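Local coordinates for protein AxyAgu115A (PDB 6NPS) that acts as a family GH115 alpha-glucuronidase, probably releasing glucuronic acid side groups from arabinoglucuronoxylan, at residues A[744-749]-A[772-777]; A[692-697]-A[789-794]; A[776-781]-A[962-967]. The protein carries 3 engineered substitutions. All coordinates share one frame; numbering follows the deposited sequence.

Overall arrangement
The three contacts form one cluster among the beta-rich domains toward the C-terminus, with centres 36 to 44 Å from the centre of the chain. They belong to later parts of the chain than the eight-stranded parallel barrel, where the catalytic site of this family is expected. Interaction 1 closes one end of a beta sandwich. Interaction 2 ties that sandwich to the C-terminal domain, and interaction 3 ties the chain leaving it to the C-terminal tail; their centres are about 8 Å apart. Interaction 1 lies about 11 Å from interaction 2, centre to centre, and about 14 Å from interaction 3. Arg748 NH2 reaches Val697 O at 2.9 Å, linking interactions 1 and 2. Interactions 1 and 3 share Asn776 and Asn777.

Interaction 1 (A[744-749]-A[772-777]); sequences VFVDRD and VPVVNN
Strands 739-746 and 766-775 belong to two different sheets of a beta sandwich. Here their ends face each other, and each runs on into a loop. The tight part of the contact is polar and centres on Arg748. Its CG is anti to its own carbonyl carbon, chi1 -64°, and the chain then runs extended from CG to NE. Asn776 comes the other way, with CG anti to its backbone N, chi1 -155°. The two side chains slide past each other in opposite directions. Asn776 OD1 therefore lies alongside the arginine methylenes, 3.3 Å from Arg748 CD.

Arg748 NH1 grips two acceptors. It gives a nearly straight hydrogen bond (164°) to Asn776 OD1 at 3.0 Å, in the guanidinium plane and on a carbonyl lone pair. It also donates to Val775 O at 2.7 Å, a bond that arrives above the plane of that carbonyl. Asn776 ND2 returns a longer bond of 3.2 Å to Arg748 O, but its strongest partner is Leu751 O. Next to this polar cluster the contact is looser and apolar. Val746 CG2 and Val774 CG2 meet tip to tip at 4.0 Å, and Phe692 and Leu751 also pack on Val746. Val774 CG1 approaches Arg748 NH1 obliquely at 3.6 Å.

The solvent side is different again. Asp747 and Asp749 are exposed and touch nothing on 772-777. Asp747 OD1 accepts from Asp749 N in an Asx turn that shapes this outer loop.

Arg748 NH2 donates to Phe692 O and Val697 O, and NE makes a weak bond to Asn698 OD1. The guanidinium is thus held by neutral carbonyl oxygens. Its charge would probably polarise these groups, and its bonds pin three chain segments together where the two sheets end.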
loop_
_atom_site.group_PDB
_atom_site.type_symbol
_atom_site.label_atom_id
_atom_site.label_comp_id
_atom_site.label_asym_id
_atom_site.label_seq_id
_atom_site.Cartn_x
_atom_site.Cartn_y
_atom_site.Cartn_z
ATOM N N VAL A 744 -18.115 12.988 -24.369
ATOM C CA VAL A 744 -19.108 13.998 -24.032
ATOM C C VAL A 744 -18.925 15.182 -24.978
ATOM O O VAL A 744 -17.794 15.611 -25.217
ATOM C CB VAL A 744 -18.965 14.456 -22.570
ATOM C CG1 VAL A 744 -20.061 15.442 -22.229
ATOM C CG2 VAL A 744 -19.059 13.252 -21.623
ATOM N N PHE A 745 -20.035 15.740 -25.463
ATOM C CA PHE A 745 -20.030 16.828 -26.452
ATOM C C PHE A 745 -20.873 17.984 -25.941
ATOM O O PHE A 745 -22.013 17.780 -25.505
ATOM C CB PHE A 745 -20.577 16.384 -27.820
ATOM C CG PHE A 745 -19.956 15.123 -28.325
ATOM C CD1 PHE A 745 -18.616 15.097 -28.682
ATOM C CD2 PHE A 745 -20.700 13.949 -28.418
ATOM C CE1 PHE A 745 -18.023 13.932 -29.138
ATOM C CE2 PHE A 745 -20.104 12.774 -28.880
ATOM C CZ PHE A 745 -18.764 12.770 -29.228
ATOM N N VAL A 746 -20.321 19.196 -26.024
ATOM C CA VAL A 746 -21.043 20.417 -25.680
ATOM C C VAL A 746 -21.218 21.250 -26.946
ATOM O O VAL A 746 -20.234 21.604 -27.606
ATOM C CB VAL A 746 -20.298 21.211 -24.596
ATOM C CG1 VAL A 746 -20.905 22.597 -24.435
ATOM C CG2 VAL A 746 -20.369 20.456 -23.268
ATOM N N ASP A 747 -22.460 21.578 -27.275
ATOM C CA ASP A 747 -22.714 22.485 -28.389
ATOM C C ASP A 747 -22.593 23.909 -27.874
ATOM O O ASP A 747 -23.500 24.422 -27.223
ATOM C CB ASP A 747 -24.087 22.234 -28.987
ATOM C CG ASP A 747 -24.328 23.067 -30.243
ATOM O OD1 ASP A 747 -23.366 23.721 -30.734
ATOM O OD2 ASP A 747 -25.476 23.044 -30.738
ATOM N N ARG A 748 -21.472 24.558 -28.177
ATOM C CA ARG A 748 -21.201 25.912 -27.715
ATOM C C ARG A 748 -21.923 26.973 -28.530
ATOM O O ARG A 748 -21.928 28.142 -28.129
ATOM C CB ARG A 748 -19.680 26.155 -27.726
ATOM C CG ARG A 748 -18.958 25.228 -26.731
ATOM C CD ARG A 748 -17.478 25.601 -26.607
ATOM N NE ARG A 748 -16.776 24.871 -25.546
ATOM C CZ ARG A 748 -16.664 25.276 -24.286
ATOM N NH1 ARG A 748 -17.249 26.400 -23.886
ATOM N NH2 ARG A 748 -15.980 24.535 -23.411
ATOM N N ASP A 749 -22.563 26.595 -29.630
ATOM C CA ASP A 749 -23.229 27.561 -30.506
ATOM C C ASP A 749 -24.447 28.156 -29.803
ATOM O O ASP A 749 -25.478 27.490 -29.653
ATOM C CB ASP A 749 -23.618 26.878 -31.815
ATOM C CG ASP A 749 -24.115 27.876 -32.902
ATOM O OD1 ASP A 749 -23.684 29.055 -32.925
ATOM O OD2 ASP A 749 -24.958 27.467 -33.735
ATOM N N VAL A 772 -21.765 18.644 -15.410
ATOM C CA VAL A 772 -20.923 19.188 -16.469
ATOM C C VAL A 772 -21.095 20.702 -16.492
ATOM O O VAL A 772 -21.968 21.222 -17.197
ATOM C CB VAL A 772 -21.255 18.546 -17.825
ATOM C CG1 VAL A 772 -20.281 19.037 -18.945
ATOM C CG2 VAL A 772 -21.219 17.006 -17.707
ATOM N N PRO A 773 -20.278 21.451 -15.756
ATOM C CA PRO A 773 -20.318 22.913 -15.859
ATOM C C PRO A 773 -19.485 23.385 -17.046
ATOM O O PRO A 773 -18.468 22.791 -17.403
ATOM C CB PRO A 773 -19.713 23.365 -14.523
ATOM C CG PRO A 773 -18.688 22.275 -14.222
ATOM C CD PRO A 773 -19.271 20.973 -14.772
ATOM N N VAL A 774 -19.923 24.472 -17.661
ATOM C CA VAL A 774 -19.329 24.946 -18.904
ATOM C C VAL A 774 -19.034 26.433 -18.780
ATOM O O VAL A 774 -19.875 27.191 -18.297
ATOM C CB VAL A 774 -20.264 24.691 -20.117
ATOM C CG1 VAL A 774 -19.626 25.272 -21.394
ATOM C CG2 VAL A 774 -20.510 23.197 -20.296
ATOM N N VAL A 775 -17.861 26.852 -19.239
ATOM C CA VAL A 775 -17.549 28.263 -19.448
ATOM C C VAL A 775 -17.473 28.502 -20.957
ATOM O O VAL A 775 -16.761 27.791 -21.680
ATOM C CB VAL A 775 -16.243 28.663 -18.734
ATOM C CG1 VAL A 775 -15.755 30.025 -19.227
ATOM C CG2 VAL A 775 -16.440 28.660 -17.197
ATOM N N ASN A 776 -18.246 29.465 -21.452
ATOM C CA ASN A 776 -18.279 29.742 -22.878
ATOM C C ASN A 776 -17.898 31.185 -23.182
ATOM O O ASN A 776 -18.029 31.627 -24.330
ATOM C CB ASN A 776 -19.681 29.418 -23.426
ATOM C CG ASN A 776 -19.679 29.093 -24.900
ATOM O OD1 ASN A 776 -18.803 28.397 -25.408
ATOM N ND2 ASN A 776 -20.661 29.630 -25.609
ATOM N N ASN A 777 -17.558 31.947 -22.153
ATOM C CA ASN A 777 -16.912 33.236 -22.263
ATOM C C ASN A 777 -15.511 33.017 -22.804
ATOM O O ASN A 777 -14.718 32.328 -22.167
ATOM C CB ASN A 777 -16.857 33.843 -20.867
ATOM C CG ASN A 777 -16.592 35.307 -20.875
ATOM O OD1 ASN A 777 -16.092 35.845 -21.868
ATOM N ND2 ASN A 777 -16.922 35.980 -19.774
#

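Interaction 2 (A[692-697]-A[789-794]); sequences FLEPDV and DTKGYI
This is a loop-to-loop contact between domains, mostly polar and bridged by water. The loop between strands 686-688 and 700-706 of the beta sandwich meets the loop between strands 786-788 and 794-797 of the C-terminal domain. One direct hydrogen bond joins them, from Thr790 OG1 to Leu693 O at 2.7 Å. OG1 sits between its own backbone N and carbonyl carbon, chi1 59°, and approaches from above the Leu693 carbonyl plane. Leu693 CD1 lies 3.7 Å from Thr790 O.

Beside this bond, the extended side chains of Glu694 and Lys791 cross at about a right angle. Lys791 CE passes 3.9 Å from Glu694 CD. The charged ends stop short of a salt bridge, with Glu694 OE1 and Lys791 NZ 4.2 Å apart. Two waters span the gap. One accepts from NZ and donates to Glu694 OE1, and the other accepts from NZ and donates to OE2. A third donates to Glu694 OE2 and weakly to Thr790 OG1. Glu694 OE1 also forms a salt bridge with Arg968. With cationic partners and water donors around it, the buried carboxylate is likely to stay ionised.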
loop_
_atom_site.group_PDB
_atom_site.type_symbol
_atom_site.label_atom_id
_atom_site.label_comp_id
_atom_site.label_asym_id
_atom_site.label_seq_id
_atom_site.Cartn_x
_atom_site.Cartn_y
_atom_site.Cartn_z
ATOM N N PHE A 692 -14.937 21.289 -19.637
ATOM C CA PHE A 692 -15.483 22.393 -20.438
ATOM C C PHE A 692 -15.446 23.713 -19.694
ATOM O O PHE A 692 -15.915 24.716 -20.232
ATOM C CB PHE A 692 -16.925 22.081 -20.889
ATOM C CG PHE A 692 -17.021 20.814 -21.697
ATOM C CD1 PHE A 692 -16.691 20.806 -23.045
ATOM C CD2 PHE A 692 -17.386 19.609 -21.092
ATOM C CE1 PHE A 692 -16.757 19.616 -23.795
ATOM C CE2 PHE A 692 -17.434 18.429 -21.821
ATOM C CZ PHE A 692 -17.122 18.430 -23.169
ATOM N N LEU A 693 -14.867 23.740 -18.486
ATOM C CA LEU A 693 -14.594 25.002 -17.814
ATOM C C LEU A 693 -13.523 25.821 -18.531
ATOM O O LEU A 693 -13.363 27.005 -18.224
ATOM C CB LEU A 693 -14.193 24.722 -16.357
ATOM C CG LEU A 693 -15.342 24.278 -15.433
ATOM C CD1 LEU A 693 -14.867 24.044 -14.025
ATOM C CD2 LEU A 693 -16.527 25.291 -15.418
ATOM N N GLU A 694 -12.803 25.237 -19.510
ATOM C CA GLU A 694 -11.988 26.086 -20.390
ATOM C C GLU A 694 -12.705 26.317 -21.712
ATOM O O GLU A 694 -13.084 25.343 -22.376
ATOM C CB GLU A 694 -10.628 25.431 -20.626
ATOM C CG GLU A 694 -9.999 25.102 -19.276
ATOM C CD GLU A 694 -8.559 24.548 -19.298
ATOM O OE1 GLU A 694 -8.218 23.679 -20.136
ATOM O OE2 GLU A 694 -7.780 24.961 -18.416
ATOM N N PRO A 695 -12.870 27.578 -22.124
ATOM C CA PRO A 695 -13.725 27.896 -23.282
ATOM C C PRO A 695 -13.301 27.255 -24.592
ATOM O O PRO A 695 -14.150 27.085 -25.474
ATOM C CB PRO A 695 -13.624 29.424 -23.398
ATOM C CG PRO A 695 -12.888 29.891 -22.222
ATOM C CD PRO A 695 -12.138 28.754 -21.630
ATOM N N ASP A 696 -12.038 26.914 -24.778
ATOM C CA ASP A 696 -11.622 26.344 -26.046
ATOM C C ASP A 696 -11.575 24.825 -26.038
ATOM O O ASP A 696 -11.068 24.235 -26.996
ATOM C CB ASP A 696 -10.252 26.900 -26.458
ATOM C CG ASP A 696 -9.152 26.595 -25.452
ATOM O OD1 ASP A 696 -9.435 26.111 -24.330
ATOM O OD2 ASP A 696 -7.981 26.872 -25.792
ATOM N N VAL A 697 -12.084 24.163 -24.998
ATOM C CA VAL A 697 -12.084 22.709 -24.962
ATOM C C VAL A 697 -13.421 22.181 -25.487
ATOM O O VAL A 697 -14.503 22.650 -25.098
ATOM C CB VAL A 697 -11.762 22.196 -23.555
ATOM C CG1 VAL A 697 -11.896 20.684 -23.493
ATOM C CG2 VAL A 697 -10.318 22.610 -23.205
ATOM N N ASP A 789 -8.513 32.029 -14.426
ATOM C CA ASP A 789 -8.874 30.979 -13.474
ATOM C C ASP A 789 -10.331 30.566 -13.669
ATOM O O ASP A 789 -11.245 31.269 -13.240
ATOM C CB ASP A 789 -8.650 31.450 -12.037
ATOM C CG ASP A 789 -9.041 30.377 -10.981
ATOM O OD1 ASP A 789 -9.632 29.322 -11.335
ATOM O OD2 ASP A 789 -8.732 30.582 -9.780
ATOM N N THR A 790 -10.565 29.396 -14.245
ATOM C CA THR A 790 -11.903 28.842 -14.220
ATOM C C THR A 790 -12.013 27.527 -13.460
ATOM O O THR A 790 -13.124 27.157 -13.080
ATOM C CB THR A 790 -12.419 28.631 -15.646
ATOM O OG1 THR A 790 -11.536 27.735 -16.335
ATOM C CG2 THR A 790 -12.479 29.945 -16.380
ATOM N N LYS A 791 -10.911 26.816 -13.221
ATOM C CA LYS A 791 -10.963 25.520 -12.555
ATOM C C LYS A 791 -10.624 25.596 -11.071
ATOM O O LYS A 791 -10.602 24.557 -10.395
ATOM C CB LYS A 791 -10.003 24.529 -13.237
ATOM C CG LYS A 791 -10.388 24.138 -14.652
ATOM C CD LYS A 791 -9.395 23.139 -15.223
ATOM C CE LYS A 791 -10.021 22.375 -16.374
ATOM N NZ LYS A 791 -9.131 21.287 -16.858
ATOM N N GLY A 792 -10.372 26.779 -10.534
ATOM C CA GLY A 792 -9.913 26.876 -9.161
ATOM C C GLY A 792 -8.408 26.962 -9.004
ATOM O O GLY A 792 -7.919 27.006 -7.872
ATOM N N TYR A 793 -7.657 26.981 -10.098
ATOM C CA TYR A 793 -6.207 27.137 -10.012
ATOM C C TYR A 793 -5.739 27.544 -11.392
ATOM O O TYR A 793 -6.477 27.401 -12.363
ATOM C CB TYR A 793 -5.499 25.860 -9.540
ATOM C CG TYR A 793 -5.645 24.718 -10.507
ATOM C CD1 TYR A 793 -6.774 23.888 -10.467
ATOM C CD2 TYR A 793 -4.692 24.487 -11.495
ATOM C CE1 TYR A 793 -6.915 22.842 -11.372
ATOM C CE2 TYR A 793 -4.835 23.445 -12.403
ATOM C CZ TYR A 793 -5.949 22.641 -12.341
ATOM O OH TYR A 793 -6.076 21.604 -13.231
ATOM N N ILE A 794 -4.512 28.054 -11.471
ATOM C CA ILE A 794 -3.900 28.437 -12.738
ATOM C C ILE A 794 -2.548 27.753 -12.821
ATOM O O ILE A 794 -1.826 27.688 -11.823
ATOM C CB ILE A 794 -3.719 29.964 -12.846
ATOM C CG1 ILE A 794 -5.071 30.694 -12.833
ATOM C CG2 ILE A 794 -2.886 30.331 -14.110
ATOM C CD1 ILE A 794 -4.887 32.202 -12.721
HETATM O O HOH W 1 -10.159 21.459 -19.633
HETATM O O HOH W 2 -8.340 27.000 -16.922
HETATM O O HOH W 3 -6.471 22.346 -17.686
#

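Interaction 3 (A[776-781]-A[962-967]); sequences NNDFTN and ETYYVG
Tyr964 has CG anti to its backbone N, chi1 172°, which sends its ring out from the C-terminal tail toward 776-781. Phe779 has CG anti to its own carbonyl carbon, chi1 -57°, which sets its ring beside the tyrosine. The rings cross obliquely, with Phe779 CD2 3.9 Å from Tyr964 CE2. Tyr964 OH ends near two oxygens of Asp778, 3.0 Å from the backbone O and 2.5 Å from OD2. The Asp778 side chain is poorly ordered, so its position is less certain. Two residues on, Val966 CG2 packs against Phe779 CB at 3.8 Å and lies 3.5 Å from Phe779 O. An alanine in place of Tyr964 would lose both the ring and the hydroxyl, and would probably loosen the hold of the tail on Asp778 and Phe779.

The other segment has its own brace. Asn777 OD1 accepts from Phe779 N at 3.2 Å, and Asn777 CG lies over one face of the Phe779 ring, offset toward the rim. Backbone bonds of Tyr964 with Val788 and of Val966 with Thr786 place the tail along strand 786-788. The chain leaving the sandwich strand 766-775 is thus folded by an Asx turn and packed against the C-terminal tail.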
loop_
_atom_site.group_PDB
_atom_site.type_symbol
_atom_site.label_atom_id
_atom_site.label_comp_id
_atom_site.label_asym_id
_atom_site.label_seq_id
_atom_site.Cartn_x
_atom_site.Cartn_y
_atom_site.Cartn_z
ATOM N N ASN A 776 -18.246 29.465 -21.452
ATOM C CA ASN A 776 -18.279 29.742 -22.878
ATOM C C ASN A 776 -17.898 31.185 -23.182
ATOM O O ASN A 776 -18.029 31.627 -24.330
ATOM C CB ASN A 776 -19.681 29.418 -23.426
ATOM C CG ASN A 776 -19.679 29.093 -24.900
ATOM O OD1 ASN A 776 -18.803 28.397 -25.408
ATOM N ND2 ASN A 776 -20.661 29.630 -25.609
ATOM N N ASN A 777 -17.558 31.947 -22.153
ATOM C CA ASN A 777 -16.912 33.236 -22.263
ATOM C C ASN A 777 -15.511 33.017 -22.804
ATOM O O ASN A 777 -14.718 32.328 -22.167
ATOM C CB ASN A 777 -16.857 33.843 -20.867
ATOM C CG ASN A 777 -16.592 35.307 -20.875
ATOM O OD1 ASN A 777 -16.092 35.845 -21.868
ATOM N ND2 ASN A 777 -16.922 35.980 -19.774
ATOM N N ASP A 778 -15.176 33.580 -23.952
ATOM C CA ASP A 778 -13.813 33.334 -24.412
ATOM C C ASP A 778 -12.823 34.426 -24.002
ATOM O O ASP A 778 -11.621 34.274 -24.258
ATOM C CB ASP A 778 -13.776 33.112 -25.926
ATOM C CG ASP A 778 -12.979 31.858 -26.306
ATOM O OD1 ASP A 778 -13.476 31.052 -27.124
ATOM O OD2 ASP A 778 -11.858 31.676 -25.775
ATOM N N PHE A 779 -13.285 35.500 -23.352
ATOM C CA PHE A 779 -12.415 36.445 -22.647
ATOM C C PHE A 779 -11.576 37.299 -23.603
ATOM O O PHE A 779 -10.479 37.747 -23.254
ATOM C CB PHE A 779 -11.513 35.720 -21.639
ATOM C CG PHE A 779 -12.268 34.919 -20.624
ATOM C CD1 PHE A 779 -12.959 35.551 -19.601
ATOM C CD2 PHE A 779 -12.299 33.536 -20.698
ATOM C CE1 PHE A 779 -13.667 34.803 -18.660
ATOM C CE2 PHE A 779 -12.989 32.790 -19.764
ATOM C CZ PHE A 779 -13.681 33.417 -18.751
ATOM N N THR A 780 -12.102 37.537 -24.806
ATOM C CA THR A 780 -11.526 38.487 -25.754
ATOM C C THR A 780 -11.249 39.862 -25.132
ATOM O O THR A 780 -10.397 40.595 -25.647
ATOM C CB THR A 780 -12.472 38.648 -26.970
ATOM O OG1 THR A 780 -13.565 39.515 -26.636
ATOM C CG2 THR A 780 -13.053 37.313 -27.419
ATOM N N ASN A 781 -11.945 40.228 -24.041
ATOM C CA ASN A 781 -11.802 41.524 -23.370
ATOM C C ASN A 781 -10.473 41.693 -22.631
ATOM O O ASN A 781 -10.176 42.806 -22.183
ATOM C CB ASN A 781 -12.958 41.744 -22.381
ATOM C CG ASN A 781 -13.168 40.558 -21.432
ATOM O OD1 ASN A 781 -13.516 39.447 -21.853
ATOM N ND2 ASN A 781 -12.964 40.797 -20.144
ATOM N N GLU A 962 -1.034 22.815 -18.151
ATOM C CA GLU A 962 -1.273 24.248 -18.307
ATOM C C GLU A 962 -2.769 24.540 -18.468
ATOM O O GLU A 962 -3.480 23.833 -19.181
ATOM C CB GLU A 962 -0.498 24.764 -19.511
ATOM C CG GLU A 962 -0.589 26.288 -19.759
ATOM C CD GLU A 962 0.405 26.773 -20.821
ATOM O OE1 GLU A 962 0.419 26.197 -21.928
ATOM O OE2 GLU A 962 1.201 27.705 -20.544
ATOM N N THR A 963 -3.241 25.601 -17.822
ATOM C CA THR A 963 -4.650 25.963 -17.908
ATOM C C THR A 963 -4.854 27.010 -18.998
ATOM O O THR A 963 -3.920 27.426 -19.682
ATOM C CB THR A 963 -5.156 26.456 -16.554
ATOM O OG1 THR A 963 -4.277 27.487 -16.063
ATOM C CG2 THR A 963 -5.203 25.290 -15.533
ATOM N N TYR A 964 -6.088 27.460 -19.155
ATOM C CA TYR A 964 -6.443 28.256 -20.318
ATOM C C TYR A 964 -5.839 29.663 -20.264
ATOM O O TYR A 964 -5.845 30.320 -19.214
ATOM C CB TYR A 964 -7.969 28.357 -20.417
ATOM C CG TYR A 964 -8.440 29.317 -21.487
ATOM C CD1 TYR A 964 -8.532 28.913 -22.817
ATOM C CD2 TYR A 964 -8.834 30.615 -21.175
ATOM C CE1 TYR A 964 -8.974 29.799 -23.823
ATOM C CE2 TYR A 964 -9.261 31.492 -22.164
ATOM C CZ TYR A 964 -9.342 31.068 -23.480
ATOM O OH TYR A 964 -9.783 31.942 -24.464
ATOM N N TYR A 965 -5.364 30.153 -21.422
ATOM C CA TYR A 965 -5.007 31.565 -21.576
ATOM C C TYR A 965 -5.556 32.073 -22.893
ATOM O O TYR A 965 -5.659 31.319 -23.859
ATOM C CB TYR A 965 -3.444 31.831 -21.531
ATOM C CG TYR A 965 -2.634 31.076 -22.572
ATOM C CD1 TYR A 965 -2.267 31.675 -23.772
ATOM C CD2 TYR A 965 -2.213 29.761 -22.340
ATOM C CE1 TYR A 965 -1.531 30.984 -24.745
ATOM C CE2 TYR A 965 -1.459 29.051 -23.294
ATOM C CZ TYR A 965 -1.121 29.679 -24.506
ATOM O OH TYR A 965 -0.390 28.998 -25.477
ATOM N N VAL A 966 -5.855 33.373 -22.931
ATOM C CA VAL A 966 -6.454 34.001 -24.103
ATOM C C VAL A 966 -5.477 33.942 -25.265
ATOM O O VAL A 966 -4.288 34.241 -25.111
ATOM C CB VAL A 966 -6.856 35.441 -23.759
ATOM C CG1 VAL A 966 -7.396 36.214 -25.018
ATOM C CG2 VAL A 966 -7.891 35.403 -22.646
ATOM N N GLY A 967 -5.970 33.536 -26.436
ATOM C CA GLY A 967 -5.115 33.323 -27.580
ATOM C C GLY A 967 -4.519 31.938 -27.662
ATOM O O GLY A 967 -3.793 31.653 -28.616
#